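Local coordinates for DNA endonuclease i-cvui (Chlorella vulgaris, PDB 5A77), which is a LAGLIDADG homing endonuclease that binds and cleaves double-stranded DNA at its target site and probably serves intron homing, at residues R102-K114 with E126-T138. Numbering follows the deposited sequence.
With nucleotides of chain F.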
ATOM      1  N   ARG B 102      -8.369   2.656  10.369  1.00 38.83           N
ATOM      2  CA  ARG B 102      -9.539   3.412  10.795  1.00 41.05           C
ATOM      3  C   ARG B 102      -9.428   3.868  12.257  1.00 39.99           C
ATOM      4  O   ARG B 102      -9.968   4.911  12.626  1.00 37.75           O
ATOM      5  CB  ARG B 102     -10.819   2.597  10.601  1.00 42.08           C
ATOM      6  CG  ARG B 102     -12.084   3.448  10.713  1.00 44.20           C
ATOM      7  CD  ARG B 102     -13.350   2.617  10.776  1.00 45.31           C
ATOM      8  NE  ARG B 102     -13.503   1.730   9.626  1.00 51.41           N
ATOM      9  CZ  ARG B 102     -14.536   0.907   9.461  1.00 55.96           C
ATOM     10  NH1 ARG B 102     -15.496   0.863  10.379  1.00 54.57           N
ATOM     11  NH2 ARG B 102     -14.606   0.124   8.388  1.00 56.60           N
ATOM     12  N   ALA B 103      -8.723   3.099  13.084  1.00 40.13           N
ATOM     13  CA  ALA B 103      -8.485   3.498  14.472  1.00 40.45           C
ATOM     14  C   ALA B 103      -7.691   4.813  14.541  1.00 41.40           C
ATOM     15  O   ALA B 103      -8.085   5.751  15.247  1.00 38.45           O
ATOM     16  CB  ALA B 103      -7.766   2.405  15.221  1.00 34.84           C
ATOM     17  N   GLN B 104      -6.587   4.881  13.797  1.00 39.10           N
ATOM     18  CA  GLN B 104      -5.785   6.097  13.736  1.00 38.00           C
ATOM     19  C   GLN B 104      -6.636   7.255  13.237  1.00 37.51           C
ATOM     20  O   GLN B 104      -6.544   8.366  13.750  1.00 36.51           O
ATOM     21  CB  GLN B 104      -4.567   5.911  12.835  1.00 39.04           C
ATOM     22  CG  GLN B 104      -3.570   4.879  13.318  1.00 36.63           C
ATOM     23  CD  GLN B 104      -3.678   3.577  12.553  1.00 41.34           C
ATOM     24  OE1 GLN B 104      -4.546   2.735  12.824  1.00 42.36           O
ATOM     25  NE2 GLN B 104      -2.809   3.414  11.570  1.00 45.67           N
ATOM     26  N   ALA B 105      -7.486   6.987  12.252  1.00 37.29           N
ATOM     27  CA  ALA B 105      -8.409   8.002  11.751  1.00 37.97           C
ATOM     28  C   ALA B 105      -9.301   8.542  12.856  1.00 35.77           C
ATOM     29  O   ALA B 105      -9.352   9.746  13.084  1.00 39.89           O
ATOM     30  CB  ALA B 105      -9.254   7.448  10.640  1.00 37.05           C
ATOM     31  N   LYS B 106      -9.995   7.643  13.539  1.00 40.72           N
ATOM     32  CA  LYS B 106     -10.979   8.016  14.545  1.00 40.02           C
ATOM     33  C   LYS B 106     -10.333   8.776  15.704  1.00 41.46           C
ATOM     34  O   LYS B 106     -10.887   9.766  16.206  1.00 39.89           O
ATOM     35  CB  LYS B 106     -11.700   6.769  15.051  1.00 37.60           C
ATOM     36  CG  LYS B 106     -13.215   6.874  14.998  1.00 41.65           C
ATOM     37  CD  LYS B 106     -13.736   6.872  13.569  1.00 47.98           C
ATOM     38  CE  LYS B 106     -15.248   7.093  13.532  1.00 50.45           C
ATOM     39  NZ  LYS B 106     -15.622   8.433  14.070  1.00 44.35           N
ATOM     40  N   LEU B 107      -9.154   8.324  16.123  1.00 40.53           N
ATOM     41  CA  LEU B 107      -8.428   9.021  17.179  1.00 38.10           C
ATOM     42  C   LEU B 107      -8.060  10.429  16.723  1.00 38.53           C
ATOM     43  O   LEU B 107      -8.348  11.401  17.419  1.00 43.23           O
ATOM     44  CB  LEU B 107      -7.180   8.234  17.591  1.00 39.13           C
ATOM     45  CG  LEU B 107      -7.487   6.968  18.402  1.00 40.44           C
ATOM     46  CD1 LEU B 107      -6.213   6.283  18.870  1.00 43.73           C
ATOM     47  CD2 LEU B 107      -8.379   7.284  19.589  1.00 38.61           C
ATOM     48  N   VAL B 108      -7.453  10.536  15.543  1.00 37.94           N
ATOM     49  CA  VAL B 108      -7.079  11.831  14.972  1.00 35.79           C
ATOM     50  C   VAL B 108      -8.285  12.771  14.813  1.00 35.94           C
ATOM     51  O   VAL B 108      -8.162  13.982  15.011  1.00 35.45           O
ATOM     52  CB  VAL B 108      -6.364  11.651  13.613  1.00 33.11           C
ATOM     53  CG1 VAL B 108      -6.220  12.992  12.892  1.00 36.38           C
ATOM     54  CG2 VAL B 108      -4.990  11.021  13.825  1.00 31.47           C
ATOM     55  N   LEU B 109      -9.458  12.228  14.506  1.00 33.59           N
ATOM     56  CA  LEU B 109     -10.656  13.063  14.482  1.00 34.41           C
ATOM     57  C   LEU B 109     -11.081  13.520  15.890  1.00 40.27           C
ATOM     58  O   LEU B 109     -11.650  14.605  16.036  1.00 40.69           O
ATOM     59  CB  LEU B 109     -11.810  12.339  13.799  1.00 33.57           C
ATOM     60  CG  LEU B 109     -11.639  12.217  12.286  1.00 39.10           C
ATOM     61  CD1 LEU B 109     -12.809  11.502  11.646  1.00 35.10           C
ATOM     62  CD2 LEU B 109     -11.435  13.598  11.658  1.00 39.18           C
ATOM     63  N   GLN B 110     -10.818  12.707  16.918  1.00 38.88           N
ATOM     64  CA  GLN B 110     -11.076  13.141  18.288  1.00 39.51           C
ATOM     65  C   GLN B 110     -10.089  14.239  18.677  1.00 40.90           C
ATOM     66  O   GLN B 110     -10.429  15.149  19.451  1.00 38.14           O
ATOM     67  CB  GLN B 110     -10.993  11.974  19.289  1.00 40.24           C
ATOM     68  CG  GLN B 110     -12.252  11.108  19.374  1.00 39.28           C
ATOM     69  CD  GLN B 110     -13.514  11.935  19.491  1.00 39.71           C
ATOM     70  OE1 GLN B 110     -13.564  12.888  20.256  1.00 56.24           O
ATOM     71  NE2 GLN B 110     -14.536  11.582  18.725  1.00 38.68           N
ATOM     72  N   ILE B 111      -8.869  14.157  18.142  1.00 38.33           N
ATOM     73  CA  ILE B 111      -7.879  15.213  18.386  1.00 39.64           C
ATOM     74  C   ILE B 111      -8.222  16.521  17.678  1.00 36.60           C
ATOM     75  O   ILE B 111      -8.031  17.600  18.228  1.00 39.24           O
ATOM     76  CB  ILE B 111      -6.468  14.807  17.939  1.00 37.83           C
ATOM     77  CG1 ILE B 111      -6.014  13.534  18.649  1.00 32.58           C
ATOM     78  CG2 ILE B 111      -5.482  15.951  18.187  1.00 34.26           C
ATOM     79  CD1 ILE B 111      -4.551  13.210  18.401  1.00 30.71           C
ATOM     80  N   ILE B 112      -8.706  16.430  16.444  1.00 39.35           N
ATOM     81  CA  ILE B 112      -9.020  17.635  15.692  1.00 40.48           C
ATOM     82  C   ILE B 112     -10.153  18.371  16.405  1.00 41.46           C
ATOM     83  O   ILE B 112     -10.266  19.600  16.319  1.00 39.74           O
ATOM     84  CB  ILE B 112      -9.391  17.319  14.227  1.00 37.75           C
ATOM     85  CG1 ILE B 112      -8.136  16.942  13.429  1.00 39.12           C
ATOM     86  CG2 ILE B 112     -10.059  18.515  13.553  1.00 35.27           C
ATOM     87  CD1 ILE B 112      -8.430  16.303  12.066  1.00 34.83           C
ATOM     88  N   LYS B 113     -10.959  17.616  17.147  1.00 38.85           N
ATOM     89  CA  LYS B 113     -12.060  18.196  17.911  1.00 42.38           C
ATOM     90  C   LYS B 113     -11.598  19.258  18.914  1.00 41.38           C
ATOM     91  O   LYS B 113     -12.267  20.275  19.091  1.00 42.62           O
ATOM     92  CB  LYS B 113     -12.838  17.096  18.634  1.00 39.83           C
ATOM     93  CG  LYS B 113     -14.311  17.070  18.276  1.00 44.05           C
ATOM     94  CD  LYS B 113     -14.949  15.747  18.661  1.00 48.23           C
ATOM     95  CE  LYS B 113     -14.958  14.795  17.465  1.00 46.69           C
ATOM     96  NZ  LYS B 113     -16.082  13.806  17.503  1.00 52.18           N
ATOM     97  N   LYS B 114     -10.437  19.034  19.527  1.00 37.70           N
ATOM     98  CA  LYS B 114      -9.934  19.906  20.577  1.00 39.55           C
ATOM     99  C   LYS B 114      -8.847  20.916  20.165  1.00 41.61           C
ATOM    100  O   LYS B 114      -8.507  21.803  20.951  1.00 40.28           O
ATOM    101  CB  LYS B 114      -9.401  19.055  21.723  1.00 39.27           C
ATOM    102  CG  LYS B 114      -9.966  17.659  21.737  1.00 43.42           C
ATOM    103  CD  LYS B 114      -9.640  16.941  23.016  1.00 40.19           C
ATOM    104  CE  LYS B 114     -10.857  16.177  23.464  1.00 42.23           C
ATOM    105  NZ  LYS B 114     -10.745  15.778  24.883  1.00 53.27           N
ATOM    106  N   GLU B 126      -5.220  16.799  27.149  1.00 36.44           N
ATOM    107  CA  GLU B 126      -6.046  15.710  26.635  1.00 39.93           C
ATOM    108  C   GLU B 126      -5.631  15.385  25.188  1.00 40.45           C
ATOM    109  O   GLU B 126      -5.715  14.247  24.746  1.00 34.21           O
ATOM    110  CB  GLU B 126      -7.548  16.041  26.714  1.00 42.21           C
ATOM    111  CG  GLU B 126      -7.926  17.056  27.781  1.00 47.60           C
ATOM    112  CD  GLU B 126      -9.410  17.464  27.780  1.00 48.33           C
ATOM    113  OE1 GLU B 126     -10.013  17.603  26.693  1.00 48.87           O
ATOM    114  OE2 GLU B 126      -9.956  17.723  28.877  1.00 52.25           O
ATOM    115  N   ALA B 127      -5.143  16.395  24.474  1.00 43.24           N
ATOM    116  CA  ALA B 127      -4.735  16.234  23.088  1.00 37.70           C
ATOM    117  C   ALA B 127      -3.407  15.467  22.972  1.00 42.62           C
ATOM    118  O   ALA B 127      -3.267  14.572  22.114  1.00 39.75           O
ATOM    119  CB  ALA B 127      -4.635  17.580  22.420  1.00 34.32           C
ATOM    120  N   ALA B 128      -2.436  15.809  23.819  1.00 39.04           N
ATOM    121  CA  ALA B 128      -1.147  15.119  23.814  1.00 39.32           C
ATOM    122  C   ALA B 128      -1.299  13.638  24.186  1.00 43.12           C
ATOM    123  O   ALA B 128      -0.663  12.765  23.588  1.00 42.60           O
ATOM    124  CB  ALA B 128      -0.175  15.800  24.760  1.00 34.95           C
ATOM    125  N   LEU B 129      -2.147  13.354  25.167  1.00 39.18           N
ATOM    126  CA  LEU B 129      -2.357  11.969  25.585  1.00 45.18           C
ATOM    127  C   LEU B 129      -2.998  11.107  24.473  1.00 42.54           C
ATOM    128  O   LEU B 129      -2.734   9.914  24.380  1.00 41.14           O
ATOM    129  CB  LEU B 129      -3.204  11.929  26.856  1.00 38.34           C
ATOM    130  CG  LEU B 129      -2.356  12.110  28.118  1.00 44.18           C
ATOM    131  CD1 LEU B 129      -3.188  12.583  29.322  1.00 36.44           C
ATOM    132  CD2 LEU B 129      -1.644  10.806  28.442  1.00 49.45           C
ATOM    133  N   LEU B 130      -3.820  11.728  23.634  1.00 40.58           N
ATOM    134  CA  LEU B 130      -4.397  11.075  22.474  1.00 38.97           C
ATOM    135  C   LEU B 130      -3.335  10.912  21.379  1.00 41.33           C
ATOM    136  O   LEU B 130      -3.420  10.005  20.546  1.00 38.67           O
ATOM    137  CB  LEU B 130      -5.588  11.878  21.944  1.00 37.73           C
ATOM    138  CG  LEU B 130      -6.912  11.815  22.696  1.00 35.24           C
ATOM    139  CD1 LEU B 130      -7.964  12.705  22.045  1.00 31.81           C
ATOM    140  CD2 LEU B 130      -7.394  10.379  22.746  1.00 38.86           C
ATOM    141  N   ALA B 131      -2.334  11.791  21.381  1.00 40.58           N
ATOM    142  CA  ALA B 131      -1.235  11.661  20.434  1.00 42.96           C
ATOM    143  C   ALA B 131      -0.455  10.366  20.673  1.00 42.19           C
ATOM    144  O   ALA B 131      -0.043   9.705  19.721  1.00 42.96           O
ATOM    145  CB  ALA B 131      -0.307  12.852  20.512  1.00 35.71           C
ATOM    146  N   ASP B 132      -0.241  10.013  21.936  1.00 44.15           N
ATOM    147  CA  ASP B 132       0.493   8.789  22.259  1.00 45.87           C
ATOM    148  C   ASP B 132      -0.291   7.546  21.927  1.00 43.20           C
ATOM    149  O   ASP B 132       0.303   6.512  21.622  1.00 45.68           O
ATOM    150  CB  ASP B 132       0.887   8.727  23.735  1.00 45.61           C
ATOM    151  CG  ASP B 132       1.630   9.955  24.197  1.00 54.02           C
ATOM    152  OD1 ASP B 132       2.161  10.701  23.332  1.00 55.71           O
ATOM    153  OD2 ASP B 132       1.694  10.152  25.435  1.00 55.34           O
ATOM    154  N   LYS B 133      -1.615   7.628  21.999  1.00 38.83           N
ATOM    155  CA  LYS B 133      -2.427   6.458  21.681  1.00 44.34           C
ATOM    156  C   LYS B 133      -2.420   6.148  20.192  1.00 45.29           C
ATOM    157  O   LYS B 133      -2.398   4.974  19.810  1.00 45.80           O
ATOM    158  CB  LYS B 133      -3.860   6.628  22.156  1.00 42.38           C
ATOM    159  CG  LYS B 133      -4.156   5.803  23.380  1.00 47.43           C
ATOM    160  CD  LYS B 133      -5.642   5.638  23.562  1.00 48.48           C
ATOM    161  CE  LYS B 133      -5.954   4.685  24.692  1.00 40.27           C
ATOM    162  NZ  LYS B 133      -7.376   4.239  24.603  1.00 43.42           N
ATOM    163  N   VAL B 134      -2.445   7.190  19.357  1.00 40.77           N
ATOM    164  CA  VAL B 134      -2.262   7.001  17.929  1.00 38.56           C
ATOM    165  C   VAL B 134      -0.933   6.311  17.727  1.00 45.63           C
ATOM    166  O   VAL B 134      -0.784   5.423  16.879  1.00 47.39           O
ATOM    167  CB  VAL B 134      -2.248   8.310  17.141  1.00 41.93           C
ATOM    168  CG1 VAL B 134      -1.998   8.025  15.649  1.00 33.83           C
ATOM    169  CG2 VAL B 134      -3.550   9.104  17.356  1.00 38.05           C
ATOM    170  N   GLY B 135       0.035   6.719  18.535  1.00 42.13           N
ATOM    171  CA  GLY B 135       1.384   6.208  18.417  1.00 49.24           C
ATOM    172  C   GLY B 135       1.580   4.730  18.690  1.00 51.44           C
ATOM    173  O   GLY B 135       2.403   4.095  18.023  1.00 56.92           O
ATOM    174  N   LEU B 136       0.834   4.181  19.648  1.00 44.91           N
ATOM    175  CA  LEU B 136       0.893   2.751  19.936  1.00 53.35           C
ATOM    176  C   LEU B 136       0.411   1.904  18.736  1.00 52.10           C
ATOM    177  O   LEU B 136       0.512   0.679  18.767  1.00 52.64           O
ATOM    178  CB  LEU B 136       0.067   2.429  21.196  1.00 48.18           C
ATOM    179  CG  LEU B 136       0.451   3.203  22.466  1.00 46.14           C
ATOM    180  CD1 LEU B 136      -0.607   3.081  23.554  1.00 40.28           C
ATOM    181  CD2 LEU B 136       1.814   2.758  22.981  1.00 43.53           C
ATOM    182  N   LEU B 137      -0.096   2.560  17.689  1.00 50.50           N
ATOM    183  CA  LEU B 137      -0.597   1.884  16.489  1.00 47.91           C
ATOM    184  C   LEU B 137       0.296   2.095  15.263  1.00 54.59           C
ATOM    185  O   LEU B 137       0.551   1.155  14.507  1.00 61.81           O
ATOM    186  CB  LEU B 137      -2.013   2.360  16.167  1.00 44.51           C
ATOM    187  CG  LEU B 137      -2.969   2.529  17.351  1.00 43.28           C
ATOM    188  CD1 LEU B 137      -4.287   3.148  16.897  1.00 36.22           C
ATOM    189  CD2 LEU B 137      -3.182   1.180  18.022  1.00 43.21           C
ATOM    190  N   THR B 138       0.734   3.331  15.033  1.00 55.32           N
ATOM    191  CA  THR B 138       1.740   3.588  13.994  1.00 61.68           C
ATOM    192  C   THR B 138       3.075   3.073  14.503  1.00 65.53           C
ATOM    193  O   THR B 138       3.847   3.822  15.107  1.00 66.79           O
ATOM    194  CB  THR B 138       1.875   5.095  13.649  1.00 60.68           C
ATOM    195  OG1 THR B 138       2.297   5.813  14.819  1.00 55.69           O
ATOM    196  CG2 THR B 138       0.565   5.662  13.111  1.00 53.20           C
TER
ATOM    197  P    DA F   2       3.707   4.073  10.040  1.00 47.08           P
ATOM    198  OP1  DA F   2       3.278   2.713  10.432  1.00 55.80           O
ATOM    199  OP2  DA F   2       2.680   5.006   9.523  1.00 48.11           O
ATOM    200  O5'  DA F   2       4.473   4.732  11.257  1.00 58.45           O
ATOM    201  C5'  DA F   2       5.867   4.499  11.357  1.00 53.79           C
ATOM    202  C4'  DA F   2       6.609   5.758  11.747  1.00 52.83           C
ATOM    203  O4'  DA F   2       7.180   6.404  10.577  1.00 48.70           O
ATOM    204  C3'  DA F   2       5.768   6.837  12.453  1.00 49.96           C
ATOM    205  O3'  DA F   2       6.460   7.233  13.622  1.00 54.75           O
ATOM    206  C2'  DA F   2       5.720   7.966  11.408  1.00 46.41           C
ATOM    207  C1'  DA F   2       7.096   7.770  10.805  1.00 43.90           C
ATOM    208  N9   DA F   2       7.408   8.487   9.581  1.00 42.06           N
ATOM    209  C8   DA F   2       6.549   9.006   8.639  1.00 40.27           C
ATOM    210  N7   DA F   2       7.171   9.617   7.644  1.00 41.14           N
ATOM    211  C5   DA F   2       8.518   9.486   7.972  1.00 38.38           C
ATOM    212  C6   DA F   2       9.704   9.907   7.339  1.00 42.18           C
ATOM    213  N6   DA F   2       9.728  10.590   6.173  1.00 42.12           N
ATOM    214  N1   DA F   2      10.878   9.607   7.948  1.00 40.75           N
ATOM    215  C2   DA F   2      10.857   8.944   9.094  1.00 38.94           C
ATOM    216  N3   DA F   2       9.816   8.498   9.779  1.00 41.53           N
ATOM    217  C4   DA F   2       8.667   8.806   9.160  1.00 41.61           C
ATOM    218  P    DC F   3       5.714   7.993  14.828  1.00 53.30           P
ATOM    219  OP1  DC F   3       6.533   7.696  16.021  1.00 51.21           O
ATOM    220  OP2  DC F   3       4.284   7.639  14.814  1.00 53.64           O
ATOM    221  O5'  DC F   3       5.795   9.544  14.405  1.00 49.17           O
ATOM    222  C5'  DC F   3       6.651  10.446  15.089  1.00 45.51           C
ATOM    223  C4'  DC F   3       8.114  10.151  14.814  1.00 48.61           C
ATOM    224  O4'  DC F   3       8.283   9.773  13.426  1.00 49.83           O
ATOM    225  C3'  DC F   3       9.035  11.339  15.030  1.00 50.21           C
ATOM    226  O3'  DC F   3       9.484  11.365  16.395  1.00 56.49           O
ATOM    227  C2'  DC F   3      10.180  11.070  14.059  1.00 49.29           C
ATOM    228  C1'  DC F   3       9.490  10.314  12.916  1.00 47.45           C
ATOM    229  N1   DC F   3       9.171  11.149  11.685  1.00 41.25           N
ATOM    230  C2   DC F   3      10.211  11.696  10.921  1.00 39.67           C
ATOM    231  O2   DC F   3      11.381  11.516  11.279  1.00 39.82           O
ATOM    232  N3   DC F   3       9.905  12.422   9.811  1.00 40.15           N
ATOM    233  C4   DC F   3       8.632  12.596   9.460  1.00 39.12           C
ATOM    234  N4   DC F   3       8.383  13.300   8.362  1.00 36.51           N
ATOM    235  C5   DC F   3       7.558  12.035  10.216  1.00 41.04           C
ATOM    236  C6   DC F   3       7.871  11.325  11.305  1.00 40.53           C
TER
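Ile111 and Val134 interlock by knobs-into-holes packing between helix 102-114 and helix 121-135. Ile111 drops into the hole formed by Ala127, Leu130, Ala131 and Val134, its CG1 3.7 Å from Leu130 CB, and the Ile111 and Leu130 side chains run alongside each other, pointing opposite ways. Val134 fills the reciprocal hole among Gln104, Leu107, Val108 and Ile111. The rotation of its isopropyl group turns CG2 to Leu107 and Val108, with Leu107 CB nearest at 3.7 Å from Val134 CG2, and leaves CG1 to meet Gln104 CG. Leu107 CD1 reaches on over the backbone at Lys133 and Val134. Further along, Leu137 CD1 lies against Ala103 CB at 3.9 Å and beside Gln104 CG. The helices run antiparallel (166°), their axes 9.6 Å apart at closest, and pack on the face of the antiparallel sheet turned away from the DNA, as in the LAGLIDADG fold: Ile111 also touches Ala27, Val41 and Val43, and Val108 rests on Val43. The polar contact closes the far end, where Lys114 NZ donates to Glu126 OE1 at 2.7 Å in a salt bridge. The ammonium comes from above the carboxylate plane, 44° out of it, and the two chains cross at about a right angle. A methionine in place of Lys114 would probably leave the Glu126 carboxylate without its positive mate at this end of the helix pair. At the opposite end Thr138 meets the DNA backbone: its OG1, set between its backbone N and carbonyl carbon (chi1 62°), donates to OP2 of DC3 of chain F at 2.7 Å.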